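Local coordinates for protein transcriptional regulator, putative, Mar family (Thermotoga maritima, PDB 2ETH) that probably binds DNA as a dimeric transcriptional regulator of the MarR family, at residues S40-T44 against T45-A49; F50-V53 against A54-P58. All coordinates share one frame; numbering follows the deposited sequence.

Contact 1: S40-T44 against T45-A49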
# COMPACT_ATOMS: atom_id res chain seq x y z
N SER A 40 6.65 9.30 -1.43
CA SER A 40 7.19 8.79 -0.17
C SER A 40 6.84 9.74 0.98
O SER A 40 6.78 9.32 2.12
CB SER A 40 8.71 8.61 -0.26
OG SER A 40 9.36 9.87 -0.27
N ASP A 41 6.62 11.01 0.66
CA ASP A 41 6.23 12.02 1.61
C ASP A 41 4.70 12.18 1.83
O ASP A 41 4.29 12.85 2.77
CB ASP A 41 6.79 13.34 1.12
CG ASP A 41 6.61 14.45 2.11
OD1 ASP A 41 6.89 14.23 3.30
OD2 ASP A 41 6.17 15.54 1.70
N MSE A 42 3.87 11.57 0.98
CA MSE A 42 2.41 11.61 1.13
C MSE A 42 1.92 10.66 2.19
O MSE A 42 2.52 9.60 2.37
CB MSE A 42 1.71 11.21 -0.17
CG MSE A 42 1.83 12.20 -1.29
SE MSE A 42 0.78 11.65 -2.78
CE MSE A 42 2.14 11.39 -4.13
N LYS A 43 0.82 11.02 2.85
CA LYS A 43 0.12 10.10 3.74
C LYS A 43 -0.62 9.06 2.94
O LYS A 43 -0.94 9.25 1.74
CB LYS A 43 -0.86 10.82 4.67
CG LYS A 43 -0.22 11.90 5.58
CD LYS A 43 -1.31 12.74 6.27
CE LYS A 43 -0.83 14.13 6.69
NZ LYS A 43 -0.41 14.23 8.12
N THR A 44 -0.91 7.96 3.61
CA THR A 44 -1.52 6.81 2.98
C THR A 44 -2.85 7.17 2.29
O THR A 44 -3.05 6.85 1.12
CB THR A 44 -1.69 5.64 4.01
OG1 THR A 44 -2.54 6.06 5.09
CG2 THR A 44 -0.33 5.22 4.61
N THR A 45 -3.75 7.89 2.97
CA THR A 45 -5.07 8.15 2.39
C THR A 45 -5.01 9.28 1.34
O THR A 45 -5.82 9.31 0.42
CB THR A 45 -6.17 8.37 3.44
OG1 THR A 45 -5.87 9.53 4.20
CG2 THR A 45 -6.27 7.17 4.44
N GLU A 46 -4.03 10.17 1.45
CA GLU A 46 -3.74 11.14 0.38
C GLU A 46 -3.41 10.44 -0.91
O GLU A 46 -3.88 10.84 -1.98
CB GLU A 46 -2.52 12.01 0.74
CG GLU A 46 -2.76 13.30 1.49
CD GLU A 46 -1.47 13.87 2.06
OE1 GLU A 46 -0.41 13.74 1.38
OE2 GLU A 46 -1.49 14.44 3.20
N LEU A 47 -2.49 9.48 -0.82
CA LEU A 47 -2.07 8.71 -2.01
C LEU A 47 -3.23 7.92 -2.61
O LEU A 47 -3.38 7.82 -3.79
CB LEU A 47 -0.91 7.75 -1.67
CG LEU A 47 -0.43 6.88 -2.85
CD1 LEU A 47 0.04 7.78 -4.07
CD2 LEU A 47 0.68 5.94 -2.35
N TYR A 48 -4.06 7.37 -1.76
CA TYR A 48 -5.20 6.57 -2.18
C TYR A 48 -6.20 7.43 -2.96
O TYR A 48 -6.67 7.05 -4.06
CB TYR A 48 -5.82 5.94 -0.90
CG TYR A 48 -6.76 4.78 -1.12
CD1 TYR A 48 -6.53 3.86 -2.14
CD2 TYR A 48 -7.89 4.61 -0.33
CE1 TYR A 48 -7.40 2.78 -2.37
CE2 TYR A 48 -8.77 3.52 -0.56
CZ TYR A 48 -8.49 2.63 -1.59
OH TYR A 48 -9.31 1.59 -1.84
N ALA A 49 -6.50 8.62 -2.42
CA ALA A 49 -7.41 9.54 -3.12
C ALA A 49 -6.78 10.08 -4.43
O ALA A 49 -7.47 10.24 -5.43
CB ALA A 49 -7.86 10.67 -2.22
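Glu46 OE1 accepts the backbone N-H of Lys43 at 3.3 Å (OE1 to N), a weak bond with an N-H...O angle of 153°, and the same oxygen is salt-bridged to Arg85. Because Lys43 is the N-cap of helix 44-56 and Glu46 lies three residues on, this is the carboxylate half of a capping box; the lysine side chain does not return the other half. The chain of Glu46 runs extended beyond CG, which lets the carboxylate reach back to the N-cap amide. Its second oxygen, OE2, lies alongside the lysine's methylenes, 3.5 Å from Lys43 CD, while Lys43 NZ stays 5.0 Å from that OE2 and instead bridges Asp41 of the second subunit. OE2 is satisfied by Ser81, so both carboxylate oxygens are held, and the neighbouring arginine would be expected to stabilise the ionised form.

The first helical turn closes with Leu47 N to Lys43 O at 3.0 Å, at a C=O...N angle of 163°, and with Tyr48 N to Thr44 O at 3.1 Å. The buried side chain of Met42, built as selenomethionine, crosses that of Leu47 at about a right angle, SE to CD1 4.1 Å. Thr44 turns OG1 between its backbone N and carbonyl carbon (chi1 61°), and there it bonds to Ile39 O of the second subunit.

Ser81 of helix 72-84 and Arg85 just beyond its end, which also pairs with Asp41, hold this helix start. Thr45 and Ala49 pack on Val78 of that helix, and Tyr48 meets Phe67 of helix 61-67.

Contact 2: F50-V53 against A54-P58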
# COMPACT_ATOMS: atom_id res chain seq x y z
N PHE A 50 -5.48 10.35 -4.42
CA PHE A 50 -4.76 10.84 -5.60
C PHE A 50 -4.84 9.80 -6.72
O PHE A 50 -5.28 10.13 -7.80
CB PHE A 50 -3.28 11.19 -5.29
CG PHE A 50 -2.48 11.59 -6.53
CD1 PHE A 50 -2.69 12.83 -7.16
CD2 PHE A 50 -1.54 10.71 -7.08
CE1 PHE A 50 -1.95 13.17 -8.30
CE2 PHE A 50 -0.81 11.05 -8.21
CZ PHE A 50 -0.99 12.27 -8.82
N LEU A 51 -4.49 8.55 -6.43
CA LEU A 51 -4.57 7.46 -7.45
C LEU A 51 -5.98 7.19 -7.95
O LEU A 51 -6.20 6.96 -9.17
CB LEU A 51 -3.96 6.17 -6.92
CG LEU A 51 -2.44 6.20 -6.70
CD1 LEU A 51 -2.01 4.95 -5.90
CD2 LEU A 51 -1.72 6.29 -8.07
N TYR A 52 -6.95 7.24 -7.06
CA TYR A 52 -8.33 7.06 -7.47
C TYR A 52 -8.65 8.05 -8.56
O TYR A 52 -9.09 7.66 -9.63
CB TYR A 52 -9.26 7.21 -6.26
CG TYR A 52 -10.72 7.06 -6.57
CD1 TYR A 52 -11.17 5.98 -7.31
CD2 TYR A 52 -11.67 7.98 -6.11
CE1 TYR A 52 -12.53 5.80 -7.60
CE2 TYR A 52 -13.01 7.81 -6.38
CZ TYR A 52 -13.43 6.70 -7.15
OH TYR A 52 -14.75 6.48 -7.51
N VAL A 53 -8.39 9.34 -8.34
CA VAL A 53 -8.60 10.35 -9.40
C VAL A 53 -7.65 10.20 -10.60
O VAL A 53 -8.07 10.39 -11.74
CB VAL A 53 -8.55 11.86 -8.83
CG1 VAL A 53 -8.63 12.92 -9.98
CG2 VAL A 53 -9.68 12.07 -7.83
N ALA A 54 -6.38 9.89 -10.35
CA ALA A 54 -5.40 9.73 -11.43
C ALA A 54 -5.74 8.55 -12.31
O ALA A 54 -5.50 8.62 -13.51
CB ALA A 54 -3.99 9.59 -10.88
N LEU A 55 -6.28 7.47 -11.73
CA LEU A 55 -6.59 6.23 -12.49
C LEU A 55 -7.96 6.23 -13.12
O LEU A 55 -8.10 5.78 -14.24
CB LEU A 55 -6.49 4.97 -11.64
CG LEU A 55 -5.08 4.51 -11.36
CD1 LEU A 55 -5.21 3.42 -10.29
CD2 LEU A 55 -4.39 4.04 -12.65
N PHE A 56 -8.95 6.77 -12.42
CA PHE A 56 -10.34 6.71 -12.87
C PHE A 56 -11.00 8.04 -13.20
O PHE A 56 -12.21 8.11 -13.45
CB PHE A 56 -11.13 5.95 -11.82
CG PHE A 56 -10.76 4.50 -11.74
CD1 PHE A 56 -11.13 3.63 -12.78
CD2 PHE A 56 -10.00 4.01 -10.67
CE1 PHE A 56 -10.75 2.29 -12.75
CE2 PHE A 56 -9.64 2.64 -10.61
CZ PHE A 56 -10.00 1.78 -11.62
N GLY A 57 -10.20 9.10 -13.26
CA GLY A 57 -10.68 10.39 -13.75
C GLY A 57 -11.17 11.28 -12.64
O GLY A 57 -11.15 10.90 -11.48
N PRO A 58 -11.60 12.50 -12.99
CA PRO A 58 -12.16 13.51 -12.09
C PRO A 58 -13.33 12.98 -11.29
O PRO A 58 -14.20 12.31 -11.87
CB PRO A 58 -12.66 14.60 -13.04
CG PRO A 58 -11.92 14.45 -14.24
CD PRO A 58 -11.52 12.98 -14.38
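Phe50 to Val53 and Ala54 to Gly57 are joined by four successive i to i+4 backbone bonds, which define the last turns of helix 44-56. Ala54 N reaches Phe50 O at 2.8 Å, Leu55 N reaches Leu51 O at a short 2.6 Å, and Phe56 N reaches Tyr52 O at 2.9 Å. The series fades with Gly57 N to Val53 O, equally short at 2.9 Å but bent to 128° at the hydrogen and therefore weak. Here the helix stops: Gly57 has a phi of 93°, and its carbonyl turns back so that Val53 CA makes a CH...O contact with Gly57 O at 3.3 Å.

The side chains of Tyr52 and Phe56 cross at about a right angle, their nearest carbons being Tyr52 CD1 and Phe56 CD2 at 4.1 Å. Tyr52 holds its ring anti to the backbone N (chi1 179°), which sends it outward from the helix, and the Phe56 ring leans back toward the N-terminal side to meet CD1; Tyr52 O lies near the plane of the Phe56 ring, at its edge. One face of the Phe50 ring takes the methyl of Ala54, CE2 to CB 4.4 Å. Val53 CG1 sits by the glycine carbonyl, 3.6 Å from Gly57 O, and also touches Pro58.

A run of i to i+4 bonds ended by a glycine of positive phi at the C' position is a C-terminal helix stop. Pro58, having no N-H, cannot supply the 6-to-1 bond to Val53 O that would complete a Schellman motif. The stop ends helix 44-56, and the chain goes on to helices 61-67 and 72-84, the helix-turn-helix pair of this winged-helix fold, then to the wing strands 88-92 and 100-104.

Both contacts belong to helix 44-56, contact 1 at its start and contact 2 at its end, with centres about 13 Å apart and no touch other than their join in sequence. Each is partly buried, but the chemistry differs. In contact 1 a carboxylate caps the first turn through a weak bond and is tied to helix 72-84, with charged and hydroxyl links to the second subunit. Contact 2 relies on aromatic and aliphatic packing, against Leu104 of strand 100-104 and Phe112 of helix 106-127, and a glycine ends the helix. The second subunit meets contact 2 through apolar packing, as where its Phe23 touches Leu51 and Leu55.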